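Local coordinates for protein caspase-3 (Porites astreoides, PDB 6WI4) that probably cleaves proteins after aspartate residues as a cysteine protease of the caspase family, acting in coral apoptosis, at residues A[145-151]-A[217-223]; A[13-19]-A[83-89]; A[125-129]-A[167-171]. All coordinates share one frame; numbering follows the deposited sequence.

Contact 1: residues A[145-151]-A[217-223]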
loop_
_atom_site.group_PDB
_atom_site.type_symbol
_atom_site.label_atom_id
_atom_site.label_comp_id
_atom_site.label_asym_id
_atom_site.label_seq_id
_atom_site.Cartn_x
_atom_site.Cartn_y
_atom_site.Cartn_z
ATOM N N ALA A 145 8.237 3.019 -15.863
ATOM C CA ALA A 145 8.287 1.569 -15.756
ATOM C C ALA A 145 8.655 1.111 -14.342
ATOM O O ALA A 145 9.247 1.845 -13.542
ATOM C CB ALA A 145 9.288 0.981 -16.756
ATOM N N ASP A 146 8.281 -0.136 -14.044
ATOM C CA ASP A 146 8.695 -0.875 -12.852
ATOM C C ASP A 146 8.005 -0.387 -11.584
ATOM O O ASP A 146 8.418 -0.748 -10.478
ATOM C CB ASP A 146 10.222 -0.860 -12.670
ATOM C CG ASP A 146 10.958 -1.275 -13.929
ATOM O OD1 ASP A 146 10.600 -2.325 -14.507
ATOM O OD2 ASP A 146 11.878 -0.546 -14.343
ATOM N N PHE A 147 6.934 0.384 -11.717
ATOM C CA PHE A 147 6.016 0.657 -10.619
ATOM C C PHE A 147 4.948 -0.427 -10.545
ATOM O O PHE A 147 4.500 -0.955 -11.567
ATOM C CB PHE A 147 5.306 1.999 -10.795
ATOM C CG PHE A 147 6.163 3.210 -10.550
ATOM C CD1 PHE A 147 6.922 3.754 -11.569
ATOM C CD2 PHE A 147 6.168 3.820 -9.307
ATOM C CE1 PHE A 147 7.683 4.875 -11.359
ATOM C CE2 PHE A 147 6.926 4.942 -9.084
ATOM C CZ PHE A 147 7.689 5.473 -10.106
ATOM N N VAL A 148 4.511 -0.726 -9.326
ATOM C CA VAL A 148 3.311 -1.526 -9.115
ATOM C C VAL A 148 2.544 -0.898 -7.962
ATOM O O VAL A 148 3.135 -0.535 -6.940
ATOM C CB VAL A 148 3.629 -3.018 -8.866
ATOM C CG1 VAL A 148 4.576 -3.228 -7.680
ATOM C CG2 VAL A 148 2.346 -3.801 -8.697
ATOM N N TYR A 149 1.240 -0.701 -8.153
ATOM C CA TYR A 149 0.402 0.005 -7.191
ATOM C C TYR A 149 -0.666 -0.971 -6.729
ATOM O O TYR A 149 -1.544 -1.355 -7.514
ATOM C CB TYR A 149 -0.220 1.262 -7.801
ATOM C CG TYR A 149 0.745 2.170 -8.544
ATOM C CD1 TYR A 149 0.977 1.997 -9.899
ATOM C CD2 TYR A 149 1.409 3.207 -7.894
ATOM C CE1 TYR A 149 1.841 2.835 -10.600
ATOM C CE2 TYR A 149 2.285 4.036 -8.591
ATOM C CZ TYR A 149 2.487 3.850 -9.938
ATOM O OH TYR A 149 3.341 4.675 -10.651
ATOM N N ALA A 150 -0.568 -1.402 -5.474
ATOM C CA ALA A 150 -1.478 -2.387 -4.911
ATOM C C ALA A 150 -2.530 -1.647 -4.095
ATOM O O ALA A 150 -2.244 -1.150 -3.002
ATOM C CB ALA A 150 -0.715 -3.399 -4.060
ATOM N N TYR A 151 -3.743 -1.569 -4.632
ATOM C CA TYR A 151 -4.842 -0.821 -4.032
ATOM C C TYR A 151 -5.783 -1.744 -3.270
ATOM O O TYR A 151 -6.122 -2.826 -3.750
ATOM C CB TYR A 151 -5.647 -0.122 -5.126
ATOM C CG TYR A 151 -5.027 1.121 -5.701
ATOM C CD1 TYR A 151 -5.255 2.363 -5.118
ATOM C CD2 TYR A 151 -4.265 1.062 -6.856
ATOM C CE1 TYR A 151 -4.733 3.517 -5.670
ATOM C CE2 TYR A 151 -3.729 2.214 -7.417
ATOM C CZ TYR A 151 -3.969 3.436 -6.813
ATOM O OH TYR A 151 -3.449 4.592 -7.352
ATOM N N SER A 217 -7.432 -4.235 -6.178
ATOM C CA SER A 217 -6.990 -4.048 -7.553
ATOM C C SER A 217 -5.504 -3.738 -7.582
ATOM O O SER A 217 -4.982 -3.073 -6.685
ATOM C CB SER A 217 -7.787 -2.935 -8.248
ATOM O OG SER A 217 -7.656 -1.692 -7.584
ATOM N N VAL A 218 -4.817 -4.226 -8.608
ATOM C CA VAL A 218 -3.399 -3.945 -8.771
ATOM C C VAL A 218 -3.203 -3.248 -10.105
ATOM O O VAL A 218 -3.777 -3.665 -11.118
ATOM C CB VAL A 218 -2.537 -5.220 -8.654
ATOM C CG1 VAL A 218 -2.962 -6.322 -9.612
ATOM C CG2 VAL A 218 -1.070 -4.878 -8.867
ATOM N N VAL A 219 -2.425 -2.167 -10.098
ATOM C CA VAL A 219 -2.034 -1.460 -11.313
ATOM C C VAL A 219 -0.555 -1.751 -11.516
ATOM O O VAL A 219 0.278 -1.336 -10.700
ATOM C CB VAL A 219 -2.279 0.053 -11.211
ATOM C CG1 VAL A 219 -1.858 0.733 -12.512
ATOM C CG2 VAL A 219 -3.755 0.366 -10.892
ATOM N N SER A 220 -0.204 -2.456 -12.591
ATOM C CA SER A 220 1.172 -2.911 -12.760
ATOM C C SER A 220 1.805 -2.284 -13.991
ATOM O O SER A 220 1.282 -2.414 -15.102
ATOM C CB SER A 220 1.247 -4.430 -12.875
ATOM O OG SER A 220 2.591 -4.798 -13.156
ATOM N N MET A 221 2.927 -1.601 -13.782
ATOM C CA MET A 221 3.853 -1.243 -14.847
ATOM C C MET A 221 5.129 -2.078 -14.761
ATOM O O MET A 221 6.174 -1.675 -15.284
ATOM C CB MET A 221 4.180 0.254 -14.796
ATOM C CG MET A 221 3.019 1.154 -15.235
ATOM S SD MET A 221 1.666 1.171 -14.032
ATOM C CE MET A 221 0.924 2.769 -14.376
ATOM N N LEU A 222 5.056 -3.248 -14.132
ATOM C CA LEU A 222 6.225 -4.117 -14.044
ATOM C C LEU A 222 6.574 -4.705 -15.411
ATOM O O LEU A 222 5.706 -4.943 -16.255
ATOM C CB LEU A 222 5.976 -5.238 -13.040
ATOM C CG LEU A 222 5.661 -4.801 -11.604
ATOM C CD1 LEU A 222 5.433 -6.042 -10.756
ATOM C CD2 LEU A 222 6.775 -3.948 -11.025
ATOM N N ARG A 223 7.874 -4.912 -15.625
ATOM C CA ARG A 223 8.407 -5.509 -16.848
ATOM C C ARG A 223 8.988 -6.895 -16.626
ATOM O O ARG A 223 9.382 -7.554 -17.603
ATOM C CB ARG A 223 9.507 -4.612 -17.431
ATOM C CG ARG A 223 9.074 -3.226 -17.819
ATOM C CD ARG A 223 10.308 -2.418 -18.255
ATOM N NE ARG A 223 11.274 -2.333 -17.168
ATOM C CZ ARG A 223 12.512 -2.821 -17.183
ATOM N NH1 ARG A 223 13.269 -2.689 -16.100
ATOM N NH2 ARG A 223 13.002 -3.439 -18.252
#

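Contact 2: residues A[13-19]-A[83-89]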
loop_
_atom_site.group_PDB
_atom_site.type_symbol
_atom_site.label_atom_id
_atom_site.label_comp_id
_atom_site.label_asym_id
_atom_site.label_seq_id
_atom_site.Cartn_x
_atom_site.Cartn_y
_atom_site.Cartn_z
ATOM N N ILE A 13 14.482 0.418 1.180
ATOM C CA ILE A 13 13.718 1.078 2.232
ATOM C C ILE A 13 12.246 0.778 2.016
ATOM O O ILE A 13 11.765 0.739 0.873
ATOM C CB ILE A 13 13.984 2.591 2.234
ATOM C CG1 ILE A 13 15.473 2.864 2.486
ATOM C CG2 ILE A 13 13.122 3.304 3.283
ATOM C CD1 ILE A 13 15.889 4.263 2.125
ATOM N N ALA A 14 11.523 0.565 3.116
ATOM C CA ALA A 14 10.073 0.392 3.084
ATOM C C ALA A 14 9.457 1.404 4.034
ATOM O O ALA A 14 9.678 1.330 5.246
ATOM C CB ALA A 14 9.669 -1.031 3.476
ATOM N N VAL A 15 8.702 2.334 3.495
ATOM C CA VAL A 15 8.029 3.368 4.276
ATOM C C VAL A 15 6.615 2.917 4.624
ATOM O O VAL A 15 5.885 2.406 3.767
ATOM C CB VAL A 15 7.986 4.693 3.495
ATOM C CG1 VAL A 15 7.143 5.723 4.246
ATOM C CG2 VAL A 15 9.394 5.202 3.224
ATOM N N ILE A 16 6.212 3.129 5.878
ATOM C CA ILE A 16 4.824 2.967 6.316
ATOM C C ILE A 16 4.369 4.276 6.929
ATOM O O ILE A 16 4.943 4.723 7.930
ATOM C CB ILE A 16 4.662 1.835 7.341
ATOM C CG1 ILE A 16 5.146 0.513 6.762
ATOM C CG2 ILE A 16 3.207 1.742 7.804
ATOM C CD1 ILE A 16 5.271 -0.567 7.836
ATOM N N ILE A 17 3.326 4.870 6.362
ATOM C CA ILE A 17 2.683 6.047 6.928
ATOM C C ILE A 17 1.321 5.613 7.446
ATOM O O ILE A 17 0.486 5.118 6.685
ATOM C CB ILE A 17 2.581 7.184 5.905
ATOM C CG1 ILE A 17 3.997 7.662 5.538
ATOM C CG2 ILE A 17 1.761 8.331 6.484
ATOM C CD1 ILE A 17 4.051 8.581 4.333
ATOM N N ASN A 18 1.110 5.772 8.748
ATOM C CA ASN A 18 -0.052 5.240 9.449
ATOM C C ASN A 18 -0.854 6.411 10.010
ATOM O O ASN A 18 -0.487 6.972 11.048
ATOM C CB ASN A 18 0.413 4.306 10.560
ATOM C CG ASN A 18 -0.726 3.752 11.369
ATOM O OD1 ASN A 18 -1.628 3.118 10.827
ATOM N ND2 ASN A 18 -0.697 3.991 12.683
ATOM N N ASN A 19 -1.949 6.784 9.347
ATOM C CA ASN A 19 -2.753 7.922 9.785
ATOM C C ASN A 19 -4.010 7.423 10.493
ATOM O O ASN A 19 -4.906 6.835 9.873
ATOM C CB ASN A 19 -3.066 8.839 8.601
ATOM C CG ASN A 19 -1.898 9.746 8.262
ATOM O OD1 ASN A 19 -0.880 9.756 8.965
ATOM N ND2 ASN A 19 -2.028 10.511 7.179
ATOM N N PHE A 83 12.194 -0.553 -3.762
ATOM C CA PHE A 83 11.669 0.461 -2.848
ATOM C C PHE A 83 10.207 0.164 -2.572
ATOM O O PHE A 83 9.472 -0.204 -3.490
ATOM C CB PHE A 83 11.811 1.876 -3.428
ATOM C CG PHE A 83 11.160 2.952 -2.593
ATOM C CD1 PHE A 83 11.704 3.318 -1.371
ATOM C CD2 PHE A 83 10.019 3.603 -3.038
ATOM C CE1 PHE A 83 11.103 4.307 -0.597
ATOM C CE2 PHE A 83 9.414 4.590 -2.271
ATOM C CZ PHE A 83 9.964 4.942 -1.046
ATOM N N ILE A 84 9.785 0.340 -1.318
ATOM C CA ILE A 84 8.395 0.136 -0.909
ATOM C C ILE A 84 7.881 1.402 -0.245
ATOM O O ILE A 84 8.554 1.960 0.629
ATOM C CB ILE A 84 8.261 -1.056 0.054
ATOM C CG1 ILE A 84 8.485 -2.364 -0.700
ATOM C CG2 ILE A 84 6.899 -1.029 0.777
ATOM C CD1 ILE A 84 8.475 -3.592 0.206
ATOM N N PHE A 85 6.678 1.829 -0.634
ATOM C CA PHE A 85 5.955 2.908 0.031
ATOM C C PHE A 85 4.549 2.423 0.351
ATOM O O PHE A 85 3.863 1.900 -0.529
ATOM C CB PHE A 85 5.893 4.160 -0.853
ATOM C CG PHE A 85 5.119 5.292 -0.251
ATOM C CD1 PHE A 85 3.736 5.364 -0.389
ATOM C CD2 PHE A 85 5.773 6.305 0.421
ATOM C CE1 PHE A 85 3.023 6.404 0.160
ATOM C CE2 PHE A 85 5.056 7.360 0.974
ATOM C CZ PHE A 85 3.687 7.409 0.832
ATOM N N SER A 86 4.105 2.608 1.591
ATOM C CA SER A 86 2.760 2.179 1.954
ATOM C C SER A 86 2.109 3.250 2.810
ATOM O O SER A 86 2.773 3.929 3.594
ATOM C CB SER A 86 2.774 0.825 2.689
ATOM O OG SER A 86 3.464 0.918 3.937
ATOM N N ILE A 87 0.802 3.414 2.648
ATOM C CA ILE A 87 0.088 4.402 3.441
ATOM C C ILE A 87 -1.274 3.852 3.824
ATOM O O ILE A 87 -1.951 3.199 3.024
ATOM C CB ILE A 87 -0.018 5.760 2.712
ATOM C CG1 ILE A 87 -0.618 6.813 3.651
ATOM C CG2 ILE A 87 -0.784 5.623 1.407
ATOM C CD1 ILE A 87 -0.345 8.258 3.203
ATOM N N LEU A 88 -1.649 4.099 5.074
ATOM C CA LEU A 88 -2.893 3.647 5.680
ATOM C C LEU A 88 -3.624 4.901 6.134
ATOM O O LEU A 88 -3.175 5.570 7.071
ATOM C CB LEU A 88 -2.601 2.713 6.861
ATOM C CG LEU A 88 -1.444 1.724 6.694
ATOM C CD1 LEU A 88 -1.124 1.090 8.051
ATOM C CD2 LEU A 88 -1.810 0.647 5.676
ATOM N N THR A 89 -4.719 5.250 5.466
ATOM C CA THR A 89 -5.327 6.559 5.714
ATOM C C THR A 89 -6.720 6.589 5.092
ATOM O O THR A 89 -7.184 5.603 4.511
ATOM C CB THR A 89 -4.430 7.684 5.175
ATOM O OG1 THR A 89 -4.923 8.959 5.616
ATOM C CG2 THR A 89 -4.323 7.672 3.639
#

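Contact 3: residues A[125-129]-A[167-171]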
loop_
_atom_site.group_PDB
_atom_site.type_symbol
_atom_site.label_atom_id
_atom_site.label_comp_id
_atom_site.label_asym_id
_atom_site.label_seq_id
_atom_site.Cartn_x
_atom_site.Cartn_y
_atom_site.Cartn_z
ATOM N N PHE A 125 4.002 0.383 -4.347
ATOM C CA PHE A 125 3.146 1.237 -3.534
ATOM C C PHE A 125 1.947 0.431 -3.057
ATOM O O PHE A 125 1.299 -0.247 -3.861
ATOM C CB PHE A 125 2.696 2.456 -4.339
ATOM C CG PHE A 125 3.790 3.433 -4.580
ATOM C CD1 PHE A 125 4.789 3.163 -5.497
ATOM C CD2 PHE A 125 3.850 4.611 -3.859
ATOM C CE1 PHE A 125 5.821 4.062 -5.705
ATOM C CE2 PHE A 125 4.877 5.504 -4.060
ATOM C CZ PHE A 125 5.861 5.229 -4.988
ATOM N N PHE A 126 1.669 0.483 -1.755
ATOM C CA PHE A 126 0.529 -0.202 -1.159
ATOM C C PHE A 126 -0.387 0.825 -0.514
ATOM O O PHE A 126 0.074 1.662 0.267
ATOM C CB PHE A 126 0.967 -1.219 -0.101
ATOM C CG PHE A 126 1.906 -2.270 -0.609
ATOM C CD1 PHE A 126 3.275 -2.048 -0.633
ATOM C CD2 PHE A 126 1.418 -3.502 -1.027
ATOM C CE1 PHE A 126 4.146 -3.025 -1.090
ATOM C CE2 PHE A 126 2.288 -4.482 -1.493
ATOM C CZ PHE A 126 3.651 -4.242 -1.517
ATOM N N PHE A 127 -1.682 0.742 -0.805
ATOM C CA PHE A 127 -2.648 1.713 -0.302
ATOM C C PHE A 127 -3.766 1.001 0.435
ATOM O O PHE A 127 -4.447 0.152 -0.151
ATOM C CB PHE A 127 -3.263 2.531 -1.439
ATOM C CG PHE A 127 -2.279 3.294 -2.250
ATOM C CD1 PHE A 127 -1.826 4.527 -1.823
ATOM C CD2 PHE A 127 -1.803 2.792 -3.443
ATOM C CE1 PHE A 127 -0.898 5.239 -2.575
ATOM C CE2 PHE A 127 -0.887 3.512 -4.212
ATOM C CZ PHE A 127 -0.438 4.735 -3.774
ATOM N N GLN A 128 -3.996 1.377 1.694
ATOM C CA GLN A 128 -5.229 1.049 2.397
ATOM C C GLN A 128 -5.928 2.381 2.656
ATOM O O GLN A 128 -5.511 3.147 3.529
ATOM C CB GLN A 128 -4.969 0.285 3.691
ATOM C CG GLN A 128 -6.206 0.149 4.587
ATOM C CD GLN A 128 -7.386 -0.501 3.880
ATOM O OE1 GLN A 128 -7.234 -1.501 3.171
ATOM N NE2 GLN A 128 -8.576 0.059 4.081
ATOM N N ALA A 129 -6.971 2.661 1.872
ATOM C CA ALA A 129 -7.689 3.928 1.888
ATOM C C ALA A 129 -8.920 3.790 1.009
ATOM O O ALA A 129 -8.948 2.986 0.072
ATOM C CB ALA A 129 -6.815 5.091 1.385
ATOM N N SER A 167 -7.524 -3.949 8.552
ATOM C CA SER A 167 -8.271 -3.887 7.304
ATOM C C SER A 167 -8.281 -5.227 6.575
ATOM O O SER A 167 -7.362 -6.047 6.696
ATOM C CB SER A 167 -7.716 -2.800 6.380
ATOM O OG SER A 167 -6.422 -3.136 5.898
ATOM N N TRP A 168 -9.345 -5.434 5.799
ATOM C CA TRP A 168 -9.465 -6.644 5.001
ATOM C C TRP A 168 -8.260 -6.813 4.090
ATOM O O TRP A 168 -7.680 -7.897 3.996
ATOM C CB TRP A 168 -10.727 -6.584 4.149
ATOM C CG TRP A 168 -11.996 -6.557 4.915
ATOM C CD1 TRP A 168 -12.150 -6.646 6.272
ATOM C CD2 TRP A 168 -13.309 -6.441 4.364
ATOM N NE1 TRP A 168 -13.491 -6.592 6.593
ATOM C CE2 TRP A 168 -14.218 -6.465 5.436
ATOM C CE3 TRP A 168 -13.802 -6.320 3.060
ATOM C CZ2 TRP A 168 -15.596 -6.376 5.245
ATOM C CZ3 TRP A 168 -15.164 -6.219 2.872
ATOM C CH2 TRP A 168 -16.047 -6.252 3.956
ATOM N N PHE A 169 -7.866 -5.739 3.409
ATOM C CA PHE A 169 -6.764 -5.828 2.457
ATOM C C PHE A 169 -5.442 -6.138 3.150
ATOM O O PHE A 169 -4.721 -7.050 2.733
ATOM C CB PHE A 169 -6.683 -4.522 1.674
ATOM C CG PHE A 169 -5.540 -4.435 0.706
ATOM C CD1 PHE A 169 -5.447 -5.306 -0.367
ATOM C CD2 PHE A 169 -4.596 -3.433 0.844
ATOM C CE1 PHE A 169 -4.410 -5.199 -1.269
ATOM C CE2 PHE A 169 -3.548 -3.311 -0.059
ATOM C CZ PHE A 169 -3.458 -4.195 -1.116
ATOM N N ILE A 170 -5.088 -5.384 4.197
ATOM C CA ILE A 170 -3.777 -5.597 4.806
ATOM C C ILE A 170 -3.736 -6.932 5.549
ATOM O O ILE A 170 -2.715 -7.632 5.510
ATOM C CB ILE A 170 -3.388 -4.412 5.711
ATOM C CG1 ILE A 170 -3.289 -3.117 4.897
ATOM C CG2 ILE A 170 -2.057 -4.698 6.417
ATOM C CD1 ILE A 170 -2.219 -3.141 3.791
ATOM N N GLN A 171 -4.836 -7.313 6.225
ATOM C CA GLN A 171 -4.939 -8.649 6.821
ATOM C C GLN A 171 -4.658 -9.726 5.779
ATOM O O GLN A 171 -3.926 -10.693 6.032
ATOM C CB GLN A 171 -6.344 -8.889 7.404
ATOM C CG GLN A 171 -6.685 -8.293 8.767
ATOM C CD GLN A 171 -8.039 -8.798 9.296
ATOM O OE1 GLN A 171 -8.132 -9.915 9.823
ATOM N NE2 GLN A 171 -9.092 -7.981 9.148
HETATM O O HOH W 1 -9.358 -3.283 3.216
#

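Contact 1: residues A[145-151]-A[217-223]
Asp146 OD1 is held by Arg223 NE at 2.7 Å and, more weakly, by Arg223 NH1, and it also bonds to the hydroxyl of Tyr4. Arg223 grips the carboxylate side-on: its NE takes OD1 and its NH1 takes OD2 at 3.1 Å, each oxygen being met on its syn side. The match is not coplanar, since the carboxylate and guanidinium planes stand 65° apart. This salt bridge lies just beyond the antiparallel pairing of strand 147-151 with strand 217-220, an edge strand of the caspase fold's six-stranded sheet. The two run at 170° to each other, the one antiparallel join in that sheet. Tyr149 with Val219 and Tyr151 with Ser217 are hydrogen-bonded pairs; Val148 with Ser220 and Ala150 with Val218 are non-hydrogen-bonded. Regular pairing ends at Val148 with Ser220, and there the register slips: Asp146 and Phe147 together face Met221, as in a G1-type beta bulge, with Asp146 N giving to Met221 O and Phe147 O accepting from Met221 N.

The side chains fall on two faces. On that of Val148, Val218 and Leu222, methyl CG2 of Val148 meets CG2 of Val218 at 3.6 Å. Val148 CG2 is anti to its own backbone N (chi1, measured to CG1, is 57°), which turns it to Val218 on the partner strand, while CB of the same residue meets Leu222 CG at 3.8 Å. Helix 186-197 covers this face through Leu190 and Ile186. The other face carries the tyrosines, with Thr109 and Ile105 of helix 105-110 against them. There Val219 is shared by two rings: its CB lies 4.0 Å from Tyr149 CD1, and its CG2 approaches Tyr151 CE2. Met221, its chain bent at chi2, makes a Met-aromatic contact, with SD in the plane of the Tyr149 ring at its edge, 3.8 Å from CE1.

Contact 2: residues A[13-19]-A[83-89]
Strands 13-18 and 83-88 run parallel, their axes 5° apart and 4.5 Å distant at closest approach, in a register that sets Ala14 beside Ile84 and Asn18 beside Leu88. Backbone bonds pass both ways: Ile13 O, Val15 O and Ile17 O accept from Ile84 N, Ser86 N and Leu88 N, while Ile84 O, Ser86 O and Leu88 O accept from Val15 N, Ile17 N and Asn19 N.

Val15 O is gripped twice. Ser86 OG reaches it at 2.8 Å in the carbonyl plane, on a lone pair, whereas Ser86 N, also at 2.8 Å, comes in tilted 28° from that plane. The chi1 of 64° sets OG between the backbone N and carbonyl carbon of Ser86 and turns it to the neighbouring strand. This satisfies a buried hydroxyl, which also presses on Ile16 CG1 at 3.3 Å. Further along the same face, Ala14 CB meets Ile84 CB at 3.7 Å.

These are inner strands of the caspase alpha/beta fold, in which helices pack on both faces of the sheet: Leu43 and Phe47 of helix 36-49 cover Ile16 and Ile84, and Met72 and Thr69 of helix 62-73 cover Val15, Phe83 and Phe85 on the opposite side.

On that second face Ile17 divides its branches. CD1 lies 3.7 Å from Phe85 CZ, obliquely to the ring, and CG2 meets Ile87 CD1 at 3.9 Å. At the C-terminal end, Asn19 and Thr89 run alongside each other in the same direction, Asn19 CB 3.5 Å from Thr89 OG1; Asn19 OD1 accepts from Gln60 N, and Asn19 ND2 and Thr89 OG1 both bond to Tyr97 O.

Contact 3: residues A[125-129]-A[167-171]
Gln128 and Phe169 bury the most surface here, and with Ser167, which packs on the Gln128 amide, they meet around one amide oxygen. Gln128 OE1 lies 3.4 Å from Phe169 CB, near the plane of the ring at its edge. The two side chains pass one another head to tail, and their amide and ring planes are 44° apart. With CG anti to the backbone N (chi1 169°) and a bend at chi2, Gln128 carries its amide across to the start of helix 168-180. A water makes the polar link: it donates to Gln128 OE1 at 2.8 Å and accepts from Phe169 N at 2.9 Å, so an N-H of the first helical turn is satisfied through it.

Ser167 is the N-cap of this helix. Its OG accepts from Ile170 N at 3.1 Å and is also bonded to Asp39 OD2, which helps to fix its place. Against Gln128 it offers packing, Ser167 CB standing 3.4 Å from Gln128 CD. Nearer the strand backbone, Ile170 CG1 meets Gln128 CB at 4.0 Å. The CD2-CE2 side of the Phe169 ring lies by Phe127 O, CE2 approaching that oxygen obliquely at 3.6 Å.

Reaching from the strand to the helix start, the Gln128 amide has its OE1 on the water, and its NE2 bonds to Ser159 OG and to an acidic side chain of the bound peptide. Gln128 opens the QACQG sequence, the caspase QACxG signature, and a glutamine holding a substrate carboxylate is consistent with the family's S1 pocket, which selects aspartate.

How the contacts relate
All three contacts reach one six-stranded sheet. Contact 2 joins two inner strands and is wholly buried; contact 1 pairs an antiparallel edge strand and has exposed residues; contact 3 is buried but joins a strand to a helix start. Strand 123-128 lies between strands 83-88 and 147-151, with Phe126 N on Phe85 O (2.9 Å) and Ala150 N on Phe125 O (2.7 Å), so contact 3 touches both, whereas contacts 1 and 2 come no nearer than about 7 Å. Chemistry follows place: apolar packing and a bonded hydroxyl inside, a salt bridge near the sheet margin, and a water-linked amide where strand 123-128 ends beside the bound peptide.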